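Local coordinates for protein CAS6A (Thermus thermophilus, PDB 4C97) that probably acts as a CRISPR-associated Cas6 endoribonuclease, cutting precursor CRISPR RNA as part of antiviral defence, at residues L7-L12 and A222-V227; L23-F28 and F48-G53; R112-P117 and L215-R220; P129-R134 and L233-A238. The protein carries 1 engineered substitution. All blocks are in the same frame, centred on the assembly; numbering follows the deposited sequence.

Contact 1: residues L7-L12 and A222-V227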
loop_
_atom_site.group_PDB
_atom_site.type_symbol
_atom_site.label_atom_id
_atom_site.label_comp_id
_atom_site.label_asym_id
_atom_site.label_seq_id
_atom_site.Cartn_x
_atom_site.Cartn_y
_atom_site.Cartn_z
ATOM N N LEU A 7 6.635 8.786 -6.608
ATOM C CA LEU A 7 5.442 8.208 -6.024
ATOM C C LEU A 7 5.315 8.758 -4.628
ATOM O O LEU A 7 6.305 9.216 -4.035
ATOM C CB LEU A 7 5.443 6.680 -6.094
ATOM C CG LEU A 7 6.439 5.883 -5.273
ATOM C CD1 LEU A 7 6.098 4.404 -5.414
ATOM C CD2 LEU A 7 7.877 6.115 -5.670
ATOM N N ALA A 8 4.083 8.788 -4.124
ATOM C CA ALA A 8 3.828 9.505 -2.887
ATOM C C ALA A 8 2.663 8.921 -2.111
ATOM O O ALA A 8 1.756 8.322 -2.691
ATOM C CB ALA A 8 3.547 10.956 -3.197
ATOM N N ALA A 9 2.726 9.082 -0.794
ATOM C CA ALA A 9 1.614 8.768 0.096
ATOM C C ALA A 9 1.437 9.979 0.972
ATOM O O ALA A 9 2.306 10.322 1.788
ATOM C CB ALA A 9 1.927 7.538 0.940
ATOM N N LEU A 10 0.305 10.653 0.773
ATOM C CA LEU A 10 -0.029 11.804 1.576
ATOM C C LEU A 10 -1.037 11.427 2.642
ATOM O O LEU A 10 -2.021 10.718 2.365
ATOM C CB LEU A 10 -0.614 12.893 0.691
ATOM C CG LEU A 10 0.385 13.681 -0.153
ATOM C CD1 LEU A 10 1.054 12.822 -1.199
ATOM C CD2 LEU A 10 -0.345 14.846 -0.822
ATOM N N VAL A 11 -0.799 11.918 3.852
ATOM C CA VAL A 11 -1.666 11.636 4.986
ATOM C C VAL A 11 -2.534 12.838 5.339
ATOM O O VAL A 11 -2.030 13.953 5.498
ATOM C CB VAL A 11 -0.866 11.212 6.219
ATOM C CG1 VAL A 11 -1.764 11.136 7.455
ATOM C CG2 VAL A 11 -0.202 9.830 5.988
ATOM N N LEU A 12 -3.838 12.601 5.453
ATOM C CA LEU A 12 -4.779 13.623 5.926
ATOM C C LEU A 12 -5.033 13.381 7.401
ATOM O O LEU A 12 -5.656 12.366 7.782
ATOM C CB LEU A 12 -6.119 13.543 5.178
ATOM C CG LEU A 12 -6.186 14.046 3.738
ATOM C CD1 LEU A 12 -5.050 13.518 2.881
ATOM C CD2 LEU A 12 -7.535 13.676 3.125
ATOM N N ALA A 222 5.859 -1.585 -1.374
ATOM C CA ALA A 222 4.680 -1.924 -0.566
ATOM C C ALA A 222 4.076 -0.758 0.256
ATOM O O ALA A 222 2.843 -0.621 0.361
ATOM C CB ALA A 222 4.991 -3.114 0.325
ATOM N N PHE A 223 4.935 0.090 0.803
ATOM C CA PHE A 223 4.520 1.254 1.577
ATOM C C PHE A 223 3.535 2.108 0.777
ATOM O O PHE A 223 2.594 2.686 1.326
ATOM C CB PHE A 223 5.758 2.096 1.910
ATOM C CG PHE A 223 5.471 3.343 2.695
ATOM C CD1 PHE A 223 5.291 3.299 4.065
ATOM C CD2 PHE A 223 5.422 4.583 2.067
ATOM C CE1 PHE A 223 5.051 4.434 4.785
ATOM C CE2 PHE A 223 5.181 5.722 2.785
ATOM C CZ PHE A 223 5.010 5.666 4.149
ATOM N N TYR A 224 3.800 2.224 -0.520
ATOM C CA TYR A 224 2.989 3.050 -1.416
ATOM C C TYR A 224 1.829 2.266 -2.014
ATOM O O TYR A 224 0.700 2.763 -2.048
ATOM C CB TYR A 224 3.860 3.646 -2.528
ATOM C CG TYR A 224 4.927 4.541 -1.961
ATOM C CD1 TYR A 224 4.629 5.844 -1.577
ATOM C CD2 TYR A 224 6.220 4.085 -1.776
ATOM C CE1 TYR A 224 5.574 6.661 -1.028
ATOM C CE2 TYR A 224 7.191 4.911 -1.234
ATOM C CZ TYR A 224 6.862 6.196 -0.865
ATOM O OH TYR A 224 7.803 7.018 -0.308
ATOM N N SER A 225 2.100 1.057 -2.505
ATOM C CA SER A 225 1.078 0.330 -3.262
ATOM C C SER A 225 0.078 -0.431 -2.389
ATOM O O SER A 225 -1.096 -0.616 -2.753
ATOM C CB SER A 225 1.726 -0.674 -4.209
ATOM O OG SER A 225 2.461 -1.620 -3.475
ATOM N N GLY A 226 0.550 -0.898 -1.248
ATOM C CA GLY A 226 -0.189 -1.885 -0.492
ATOM C C GLY A 226 -0.098 -3.231 -1.175
ATOM O O GLY A 226 0.555 -3.399 -2.214
ATOM N N VAL A 227 -0.761 -4.212 -0.581
ATOM C CA VAL A 227 -0.618 -5.591 -1.026
ATOM C C VAL A 227 -1.988 -6.224 -1.267
ATOM O O VAL A 227 -2.894 -6.074 -0.458
ATOM C CB VAL A 227 0.109 -6.428 0.024
ATOM C CG1 VAL A 227 0.124 -7.893 -0.390
ATOM C CG2 VAL A 227 1.552 -5.943 0.243
#
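Tyr224, at the end of helix 209-225, lays its ring against the strand residues Leu7 and Ala9, and these three residues account for most of the 205 Å² buried between the segments. Leu7 comes over one face of the ring: its CG stands 3.9 Å from the centroid of the Tyr224 ring, 13° off the ring normal, a CH-pi geometry. The branch that completes the grip is CD1, which lies 3.6 Å from Tyr224 CG and close to CB and CD2 of the same residue. A chi1 of 68°, with CG between the backbone N and the carbonyl carbon, places Leu7 CG over the Tyr224 ring. The two side chains cross at about a right angle. The other face of the tyrosine ring is taken by its chain neighbour, with Phe223 CD2 3.5 Å above the plane over the ring centre. The strand backbone meets the ring at its edge, near its plane, where Ala9 N is 3.7 Å from Tyr224 CE1.

Strand 6-15 is the middle strand of the five-stranded antiparallel sheet of the N-terminal ferredoxin-like (RAMP) domain, whereas helix 209-225 belongs to the second domain. The contact is therefore an interdomain one, buried near the centre of the chain. Helix 68-79 packs against Ala8 and Leu10.

Ala9 points its CB toward the helix end, 4.1 Å from Tyr224 CD1 and 4.2 Å from Phe223 CE2, bridging the two aromatic residues. From strand 58-65, Ser64 hydrogen-bonds the carbonyl of Tyr224, while Arg62 hydrogen-bonds that of Phe223 and makes a cation-pi contact with the phenylalanine ring.

Contact 2: residues L23-F28 and F48-G53. With SO4 (sulfate ion), chain C.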
loop_
_atom_site.group_PDB
_atom_site.type_symbol
_atom_site.label_atom_id
_atom_site.label_comp_id
_atom_site.label_asym_id
_atom_site.label_seq_id
_atom_site.Cartn_x
_atom_site.Cartn_y
_atom_site.Cartn_z
ATOM N N LEU A 23 -15.608 2.942 1.950
ATOM C CA LEU A 23 -16.377 3.450 0.817
ATOM C C LEU A 23 -16.487 4.981 0.805
ATOM O O LEU A 23 -16.395 5.596 -0.263
ATOM C CB LEU A 23 -17.737 2.773 0.742
ATOM C CG LEU A 23 -17.488 1.325 0.304
ATOM C CD1 LEU A 23 -18.459 0.409 0.928
ATOM C CD2 LEU A 23 -17.498 1.209 -1.215
ATOM N N GLY A 24 -16.630 5.610 1.965
ATOM C CA GLY A 24 -16.657 7.070 1.992
ATOM C C GLY A 24 -15.321 7.670 1.540
ATOM O O GLY A 24 -15.275 8.662 0.776
ATOM N N LEU A 25 -14.225 7.079 2.020
ATOM C CA LEU A 25 -12.887 7.507 1.591
ATOM C C LEU A 25 -12.712 7.344 0.079
ATOM O O LEU A 25 -12.299 8.289 -0.624
ATOM C CB LEU A 25 -11.802 6.726 2.344
ATOM C CG LEU A 25 -10.365 7.098 1.982
ATOM C CD1 LEU A 25 -10.080 8.579 2.156
ATOM C CD2 LEU A 25 -9.388 6.279 2.835
ATOM N N ARG A 26 -13.034 6.155 -0.445
ATOM C CA ARG A 26 -12.888 5.968 -1.879
ATOM C C ARG A 26 -13.800 6.908 -2.668
ATOM O O ARG A 26 -13.401 7.432 -3.706
ATOM C CB ARG A 26 -13.119 4.516 -2.302
ATOM C CG ARG A 26 -12.600 4.253 -3.710
ATOM C CD ARG A 26 -12.682 2.808 -4.071
ATOM N NE ARG A 26 -14.054 2.353 -4.265
ATOM C CZ ARG A 26 -14.370 1.093 -4.523
ATOM N NH1 ARG A 26 -13.411 0.173 -4.620
ATOM N NH2 ARG A 26 -15.627 0.746 -4.693
ATOM N N GLY A 27 -15.033 7.106 -2.195
ATOM C CA GLY A 27 -15.966 8.001 -2.885
ATOM C C GLY A 27 -15.451 9.418 -2.951
ATOM O O GLY A 27 -15.570 10.126 -3.981
ATOM N N PHE A 28 -14.862 9.846 -1.841
ATOM C CA PHE A 28 -14.221 11.163 -1.798
ATOM C C PHE A 28 -13.087 11.279 -2.824
ATOM O O PHE A 28 -13.021 12.238 -3.646
ATOM C CB PHE A 28 -13.698 11.377 -0.391
ATOM C CG PHE A 28 -12.809 12.563 -0.255
ATOM C CD1 PHE A 28 -13.344 13.839 -0.225
ATOM C CD2 PHE A 28 -11.447 12.402 -0.139
ATOM C CE1 PHE A 28 -12.523 14.933 -0.096
ATOM C CE2 PHE A 28 -10.626 13.500 -0.010
ATOM C CZ PHE A 28 -11.169 14.755 0.015
ATOM N N PHE A 48 -3.083 4.129 -7.789
ATOM C CA PHE A 48 -3.257 4.721 -6.486
ATOM C C PHE A 48 -3.648 3.636 -5.495
ATOM O O PHE A 48 -3.926 2.495 -5.874
ATOM C CB PHE A 48 -4.359 5.787 -6.514
ATOM C CG PHE A 48 -5.704 5.249 -6.919
ATOM C CD1 PHE A 48 -6.583 4.763 -5.969
ATOM C CD2 PHE A 48 -6.082 5.227 -8.244
ATOM C CE1 PHE A 48 -7.823 4.250 -6.350
ATOM C CE2 PHE A 48 -7.309 4.721 -8.622
ATOM C CZ PHE A 48 -8.168 4.224 -7.669
ATOM N N ALA A 49 -3.631 4.011 -4.229
ATOM C CA ALA A 49 -4.220 3.186 -3.173
ATOM C C ALA A 49 -4.678 4.102 -2.064
ATOM O O ALA A 49 -4.254 5.252 -1.976
ATOM C CB ALA A 49 -3.225 2.133 -2.629
ATOM N N LEU A 50 -5.578 3.606 -1.224
ATOM C CA LEU A 50 -6.098 4.417 -0.143
ATOM C C LEU A 50 -5.946 3.673 1.162
ATOM O O LEU A 50 -5.855 2.440 1.197
ATOM C CB LEU A 50 -7.566 4.781 -0.389
ATOM C CG LEU A 50 -7.839 5.540 -1.685
ATOM C CD1 LEU A 50 -9.342 5.669 -1.902
ATOM C CD2 LEU A 50 -7.166 6.897 -1.650
ATOM N N GLY A 51 -5.879 4.431 2.237
ATOM C CA GLY A 51 -5.817 3.833 3.544
ATOM C C GLY A 51 -6.291 4.753 4.627
ATOM O O GLY A 51 -6.568 5.912 4.400
ATOM N N PHE A 52 -6.387 4.201 5.827
ATOM C CA PHE A 52 -6.794 4.968 6.968
ATOM C C PHE A 52 -6.402 4.242 8.221
ATOM O O PHE A 52 -6.138 3.025 8.221
ATOM C CB PHE A 52 -8.317 5.215 6.962
ATOM C CG PHE A 52 -9.134 3.962 6.926
ATOM C CD1 PHE A 52 -9.457 3.373 5.716
ATOM C CD2 PHE A 52 -9.587 3.366 8.094
ATOM C CE1 PHE A 52 -10.185 2.202 5.680
ATOM C CE2 PHE A 52 -10.330 2.202 8.043
ATOM C CZ PHE A 52 -10.611 1.625 6.835
ATOM N N GLY A 53 -6.343 4.997 9.302
ATOM C CA GLY A 53 -5.970 4.392 10.554
ATOM C C GLY A 53 -6.041 5.358 11.703
ATOM O O GLY A 53 -6.662 6.426 11.613
HETATM S S SO4 C . -15.046 -2.769 -5.963
HETATM O O1 SO4 C . -14.257 -2.762 -4.755
HETATM O O2 SO4 C . -15.421 -4.151 -6.221
HETATM O O3 SO4 C . -16.211 -1.921 -5.765
HETATM O O4 SO4 C . -14.287 -2.227 -7.081
#
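Leu25 reaches down from helix 22-36 onto the strand, and one branch, CD2, does all of its touching. It lies 3.2 Å from Gly51 O, a tight approach to the backbone, 4.0 Å from Leu50 CB and 4.1 Å from Phe52 CD1. The chi1 of Leu25, -180°, sets CG anti to the backbone N and places it toward the strand. Coming the other way, Leu50 points its side chain at the helix, and its CD1 sits against the backbone, 3.6 Å from Arg26 CA, with CB and CG of Arg26 also near. The Arg26 and Leu50 side chains cross at about a right angle, and the guanidinium leads away from the leucine to a sulfate ion, probably from the crystallisation liquor. Two nearly straight bonds hold the sulfate at the guanidinium edge: Arg26 NH1 to sulfate O1 at 3.1 Å and Arg26 NH2 to sulfate O3 at 2.9 Å. Lys230 also binds this ion, and NH1 has a second partner in Ser232.

The segment axes approach to 9.0 Å at 138°. Strand 48-55 runs parallel to strand 6-15 with 58-65 between them, so helix 22-36 is the connection of a beta-alpha-beta crossover, lying on its sheet as in ferredoxin-like RAMP domains.

Contact 3: residues R112-P117 and L215-R220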
loop_
_atom_site.group_PDB
_atom_site.type_symbol
_atom_site.label_atom_id
_atom_site.label_comp_id
_atom_site.label_asym_id
_atom_site.label_seq_id
_atom_site.Cartn_x
_atom_site.Cartn_y
_atom_site.Cartn_z
ATOM N N ARG A 112 14.677 5.228 -6.325
ATOM C CA ARG A 112 14.995 5.085 -4.914
ATOM C C ARG A 112 14.412 3.807 -4.327
ATOM O O ARG A 112 14.886 3.345 -3.293
ATOM C CB ARG A 112 14.550 6.311 -4.119
ATOM C CG ARG A 112 15.533 7.459 -4.286
ATOM C CD ARG A 112 15.055 8.749 -3.653
ATOM N NE ARG A 112 16.150 9.705 -3.716
ATOM C CZ ARG A 112 17.131 9.783 -2.829
ATOM N NH1 ARG A 112 17.122 8.997 -1.756
ATOM N NH2 ARG A 112 18.116 10.656 -3.020
ATOM N N LEU A 113 13.427 3.214 -4.997
ATOM C CA LEU A 113 12.892 1.967 -4.465
ATOM C C LEU A 113 13.949 0.894 -4.585
ATOM O O LEU A 113 13.878 -0.109 -3.871
ATOM C CB LEU A 113 11.655 1.518 -5.216
ATOM C CG LEU A 113 10.448 2.439 -5.112
ATOM C CD1 LEU A 113 9.361 1.916 -6.013
ATOM C CD2 LEU A 113 9.948 2.602 -3.670
ATOM N N PHE A 114 14.930 1.113 -5.464
ATOM C CA PHE A 114 15.945 0.119 -5.730
ATOM C C PHE A 114 17.260 0.448 -5.023
ATOM O O PHE A 114 18.300 -0.050 -5.409
ATOM C CB PHE A 114 16.170 0.010 -7.237
ATOM C CG PHE A 114 15.069 -0.705 -7.961
ATOM C CD1 PHE A 114 15.102 -2.089 -8.123
ATOM C CD2 PHE A 114 13.994 -0.010 -8.475
ATOM C CE1 PHE A 114 14.074 -2.729 -8.797
ATOM C CE2 PHE A 114 12.973 -0.664 -9.144
ATOM C CZ PHE A 114 13.027 -2.025 -9.296
ATOM N N GLN A 115 17.209 1.291 -3.997
ATOM C CA GLN A 115 18.424 1.721 -3.302
ATOM C C GLN A 115 19.109 0.613 -2.503
ATOM O O GLN A 115 20.325 0.656 -2.286
ATOM C CB GLN A 115 18.152 2.918 -2.407
ATOM C CG GLN A 115 17.302 2.613 -1.211
ATOM C CD GLN A 115 16.973 3.866 -0.445
ATOM O OE1 GLN A 115 17.712 4.258 0.449
ATOM N NE2 GLN A 115 15.868 4.523 -0.812
ATOM N N GLY A 116 18.330 -0.362 -2.055
ATOM C CA GLY A 116 18.861 -1.482 -1.304
ATOM C C GLY A 116 19.150 -1.031 0.114
ATOM O O GLY A 116 18.568 -0.055 0.578
ATOM N N PRO A 117 20.050 -1.734 0.809
ATOM C CA PRO A 117 20.868 -2.830 0.289
ATOM C C PRO A 117 20.071 -4.072 -0.090
ATOM O O PRO A 117 18.973 -4.297 0.431
ATOM C CB PRO A 117 21.793 -3.155 1.453
ATOM C CG PRO A 117 21.072 -2.716 2.644
ATOM C CD PRO A 117 20.314 -1.492 2.235
ATOM N N LEU A 215 13.830 -7.961 -4.442
ATOM C CA LEU A 215 13.058 -8.242 -3.224
ATOM C C LEU A 215 12.965 -6.988 -2.335
ATOM O O LEU A 215 11.868 -6.596 -1.874
ATOM C CB LEU A 215 13.649 -9.430 -2.459
ATOM C CG LEU A 215 12.893 -9.847 -1.199
ATOM C CD1 LEU A 215 11.459 -10.342 -1.495
ATOM C CD2 LEU A 215 13.672 -10.906 -0.448
ATOM N N SER A 216 14.105 -6.328 -2.151
ATOM C CA SER A 216 14.103 -5.114 -1.331
ATOM C C SER A 216 13.225 -4.008 -1.923
ATOM O O SER A 216 12.548 -3.262 -1.192
ATOM C CB SER A 216 15.528 -4.614 -1.067
ATOM O OG SER A 216 16.137 -4.053 -2.214
ATOM N N ALA A 217 13.231 -3.921 -3.240
ATOM C CA ALA A 217 12.420 -2.920 -3.942
ATOM C C ALA A 217 10.918 -3.188 -3.799
ATOM O O ALA A 217 10.127 -2.245 -3.622
ATOM C CB ALA A 217 12.812 -2.859 -5.418
ATOM N N LEU A 218 10.520 -4.462 -3.875
ATOM C CA LEU A 218 9.118 -4.805 -3.646
ATOM C C LEU A 218 8.721 -4.375 -2.247
ATOM O O LEU A 218 7.624 -3.825 -2.023
ATOM C CB LEU A 218 8.896 -6.305 -3.831
ATOM C CG LEU A 218 9.142 -6.787 -5.257
ATOM C CD1 LEU A 218 8.975 -8.276 -5.340
ATOM C CD2 LEU A 218 8.203 -6.125 -6.230
ATOM N N GLY A 219 9.629 -4.649 -1.310
ATOM C CA GLY A 219 9.455 -4.184 0.059
ATOM C C GLY A 219 9.236 -2.685 0.198
ATOM O O GLY A 219 8.278 -2.246 0.846
ATOM N N ARG A 220 10.110 -1.896 -0.400
ATOM C CA ARG A 220 9.956 -0.440 -0.357
ATOM C C ARG A 220 8.679 0.036 -1.057
ATOM O O ARG A 220 8.025 0.982 -0.601
ATOM C CB ARG A 220 11.180 0.266 -0.941
ATOM C CG ARG A 220 12.433 0.154 -0.075
ATOM C CD ARG A 220 13.579 1.050 -0.534
ATOM N NE ARG A 220 14.344 1.527 0.611
ATOM C CZ ARG A 220 15.247 0.808 1.275
ATOM N NH1 ARG A 220 15.526 -0.438 0.915
ATOM N NH2 ARG A 220 15.873 1.347 2.313
HETATM O O HOH W 1 15.688 -1.330 -2.264
HETATM O O HOH W 2 17.073 -3.332 1.980
#
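Apolar contact is provided by Phe114 and Leu113. Ala217 CB sits over one face of the Phe114 ring, 3.8 Å from its centroid and 19° off the normal, displaced toward the rim. Although the first bond of the phenylalanine side chain leads away from the helix, the ring itself comes back toward it. Leu113 and Arg220 slide past each other in opposite directions, with Leu113 CD2 3.8 Å from Arg220 CB.

Backbone oxygens supply the polar part. Leu113 O accepts a CA-H...O contact from Ala217 CA at 3.2 Å. The same oxygen takes a proton from a water, 2.7 Å away, that also donates to Ser216 OG and accepts from Gly116 N, so one water ties the turn to the helix. Ser216 OG is bonded to Leu213 as well.

In one of the two modelled conformers of Arg220, the guanidinium and the Gln115 amide stack with planes 16° apart, Gln115 CG lying over the centre of the guanidinium, 3.6 Å from Arg220 NE; for the other conformer the stack is doubtful. The amide is fixed by Gln115 NE2 donating to Arg112 O at 2.9 Å.

The turn that follows helix 110-113 thus rests on helix 209-225. Trp214 meets the Phe114 ring edge-to-face, Leu113 reaches Leu155 of helix 144-158, and Leu215 and Leu218 pack on helices 144-158 and 165-174.

Contact 4: residues P129-R134 and L233-A238. With SO4 (sulfate ion), chain D.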
loop_
_atom_site.group_PDB
_atom_site.type_symbol
_atom_site.label_atom_id
_atom_site.label_comp_id
_atom_site.label_asym_id
_atom_site.label_seq_id
_atom_site.Cartn_x
_atom_site.Cartn_y
_atom_site.Cartn_z
ATOM N N PRO A 129 -6.358 -5.403 6.968
ATOM C CA PRO A 129 -6.589 -6.773 6.487
ATOM C C PRO A 129 -6.193 -6.949 5.023
ATOM O O PRO A 129 -6.551 -6.133 4.177
ATOM C CB PRO A 129 -8.098 -6.962 6.704
ATOM C CG PRO A 129 -8.411 -6.038 7.852
ATOM C CD PRO A 129 -7.566 -4.819 7.578
ATOM N N THR A 130 -5.436 -8.003 4.751
ATOM C CA THR A 130 -4.831 -8.238 3.451
ATOM C C THR A 130 -5.329 -9.553 2.880
ATOM O O THR A 130 -5.327 -10.586 3.568
ATOM C CB THR A 130 -3.296 -8.249 3.590
ATOM O OG1 THR A 130 -2.836 -6.991 4.124
ATOM C CG2 THR A 130 -2.633 -8.502 2.266
ATOM N N PHE A 131 -5.781 -9.526 1.629
ATOM C CA PHE A 131 -6.308 -10.713 0.978
ATOM C C PHE A 131 -6.121 -10.651 -0.533
ATOM O O PHE A 131 -5.720 -9.611 -1.096
ATOM C CB PHE A 131 -7.783 -10.959 1.373
ATOM C CG PHE A 131 -8.712 -9.814 1.035
ATOM C CD1 PHE A 131 -9.345 -9.768 -0.195
ATOM C CD2 PHE A 131 -8.968 -8.803 1.953
ATOM C CE1 PHE A 131 -10.213 -8.728 -0.509
ATOM C CE2 PHE A 131 -9.832 -7.757 1.626
ATOM C CZ PHE A 131 -10.436 -7.731 0.403
ATOM N N PHE A 132 -6.402 -11.780 -1.178
ATOM C CA PHE A 132 -6.135 -11.985 -2.604
ATOM C C PHE A 132 -7.323 -12.636 -3.241
ATOM O O PHE A 132 -8.090 -13.323 -2.593
ATOM C CB PHE A 132 -4.885 -12.887 -2.773
ATOM C CG PHE A 132 -3.715 -12.365 -2.036
ATOM C CD1 PHE A 132 -2.875 -11.437 -2.625
ATOM C CD2 PHE A 132 -3.511 -12.706 -0.705
ATOM C CE1 PHE A 132 -1.835 -10.903 -1.922
ATOM C CE2 PHE A 132 -2.484 -12.187 -0.005
ATOM C CZ PHE A 132 -1.632 -11.258 -0.608
ATOM N N ARG A 133 -7.520 -12.376 -4.527
ATOM C CA ARG A 133 -8.621 -13.005 -5.232
ATOM C C ARG A 133 -8.108 -14.295 -5.846
ATOM O O ARG A 133 -7.126 -14.285 -6.567
ATOM C CB ARG A 133 -9.182 -12.084 -6.312
ATOM C CG ARG A 133 -10.443 -12.640 -6.977
ATOM C CD ARG A 133 -11.096 -11.610 -7.892
ATOM N NE ARG A 133 -12.276 -12.128 -8.590
ATOM C CZ ARG A 133 -13.441 -12.410 -8.007
ATOM N NH1 ARG A 133 -13.594 -12.255 -6.695
ATOM N NH2 ARG A 133 -14.453 -12.864 -8.741
ATOM N N ARG A 134 -8.761 -15.406 -5.536
ATOM C CA ARG A 134 -8.429 -16.666 -6.169
ATOM C C ARG A 134 -9.721 -17.392 -6.490
ATOM O O ARG A 134 -10.531 -17.662 -5.605
ATOM C CB ARG A 134 -7.508 -17.504 -5.266
ATOM C CG ARG A 134 -8.182 -18.089 -4.012
ATOM C CD ARG A 134 -7.423 -19.249 -3.409
ATOM N NE ARG A 134 -5.981 -19.097 -3.555
ATOM C CZ ARG A 134 -5.106 -20.058 -3.278
ATOM N NH1 ARG A 134 -5.529 -21.253 -2.870
ATOM N NH2 ARG A 134 -3.814 -19.825 -3.437
ATOM N N LEU A 233 -9.816 0.365 -1.097
ATOM C CA LEU A 233 -10.706 0.438 0.057
ATOM C C LEU A 233 -9.964 0.361 1.376
ATOM O O LEU A 233 -10.577 0.210 2.428
ATOM C CB LEU A 233 -11.799 -0.646 -0.013
ATOM C CG LEU A 233 -12.785 -0.484 -1.164
ATOM C CD1 LEU A 233 -13.660 -1.751 -1.256
ATOM C CD2 LEU A 233 -13.666 0.726 -0.966
ATOM N N GLY A 234 -8.640 0.516 1.339
ATOM C CA GLY A 234 -7.882 0.553 2.571
ATOM C C GLY A 234 -7.341 -0.778 3.046
ATOM O O GLY A 234 -6.659 -0.828 4.071
ATOM N N TYR A 235 -7.655 -1.843 2.312
ATOM C CA TYR A 235 -7.147 -3.176 2.631
ATOM C C TYR A 235 -5.704 -3.262 2.146
ATOM O O TYR A 235 -5.263 -2.506 1.253
ATOM C CB TYR A 235 -8.002 -4.265 1.975
ATOM C CG TYR A 235 -9.426 -4.242 2.485
ATOM C CD1 TYR A 235 -9.706 -4.589 3.799
ATOM C CD2 TYR A 235 -10.475 -3.856 1.669
ATOM C CE1 TYR A 235 -10.984 -4.562 4.281
ATOM C CE2 TYR A 235 -11.766 -3.847 2.137
ATOM C CZ TYR A 235 -12.014 -4.190 3.456
ATOM O OH TYR A 235 -13.305 -4.187 3.973
ATOM N N GLY A 236 -4.953 -4.174 2.728
ATOM C CA GLY A 236 -3.606 -4.426 2.240
ATOM C C GLY A 236 -2.575 -3.351 2.532
ATOM O O GLY A 236 -1.527 -3.318 1.879
ATOM N N ARG A 237 -2.829 -2.506 3.530
ATOM C CA ARG A 237 -1.882 -1.478 3.890
ATOM C C ARG A 237 -0.712 -2.193 4.562
ATOM O O ARG A 237 -0.899 -3.013 5.464
ATOM C CB ARG A 237 -2.522 -0.425 4.790
ATOM C CG ARG A 237 -1.548 0.633 5.249
ATOM C CD ARG A 237 -2.260 1.869 5.782
ATOM N NE ARG A 237 -3.243 1.640 6.832
ATOM C CZ ARG A 237 -2.960 1.523 8.124
ATOM N NH1 ARG A 237 -1.701 1.567 8.537
ATOM N NH2 ARG A 237 -3.924 1.367 9.008
ATOM N N ALA A 238 0.490 -1.935 4.079
ATOM C CA ALA A 238 1.644 -2.709 4.499
ATOM C C ALA A 238 2.893 -1.885 4.420
ATOM O O ALA A 238 2.947 -0.911 3.686
ATOM C CB ALA A 238 1.797 -3.935 3.633
HETATM S S SO4 D . -1.230 1.452 12.335
HETATM O O1 SO4 D . -0.208 1.677 11.324
HETATM O O2 SO4 D . -1.208 0.031 12.686
HETATM O O3 SO4 D . -0.927 2.247 13.518
HETATM O O4 SO4 D . -2.580 1.781 11.894
#
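The ring of Tyr235 is met on one face by Phe131 and at its edge by the carbonyl of Pro129. Phe131 CE2 lies 3.6 Å from Tyr235 CG, toward the rim; the rings form an edge-to-face pair with planes at 61° and centroids 5.2 Å apart, Phe131 giving the edge. The opposite face of Tyr235 has Leu233 O above its rim. Pro129 O touches Tyr235 CB at 3.2 Å, and Pro129 CB packs on the ring at CD1. Thr189 hydrogen-bonds the tyrosine hydroxyl.

Gly226, Gly234, Tyr235 and Gly236 belong to the glycine-rich loop characteristic of Cas6 and other RAMP proteins, here folded against strand 129-134. Gly234 and Gly236 both have positive phi, and Gly236 N donates to Pro129 O at 2.9 Å from above the carbonyl plane. Thr130 OG1, which is bonded to Ser128, comes within 3.3 Å of Gly236 CA.

Beyond the turn, the guanidinium of Arg237 meets edge-on a sulfate ion, probably from the crystallisation liquor. Arg237 NH1 bonds sulfate O1 at 3.2 Å and Arg237 NH2 bonds sulfate O4 at 3.2 Å. Trp104 and Arg125 also bind this anion.

From the N terminus, contact 1 opens on strand 6-15 and closes some 210 residues later at the end of helix 209-225, joining the two ferredoxin-like domains. Within that span, contact 2 closes a short loop in the first domain, and contact 3 opens at the end of helix 110-113 and closes on helix 209-225, shared with contact 1. Contact 4 opens at 129-134, inside both long loops, and closes last at 233-238, crossing contacts 1 and 3. The chain following helix 209-225 brings contacts together: Val227 of contact 1 probably hydrogen-bonds Gly236 of contact 4, and Leu233 of contact 4 touches Leu23 and Arg26 of contact 2. Contacts 2 and 3 lie about 26 Å apart between centres.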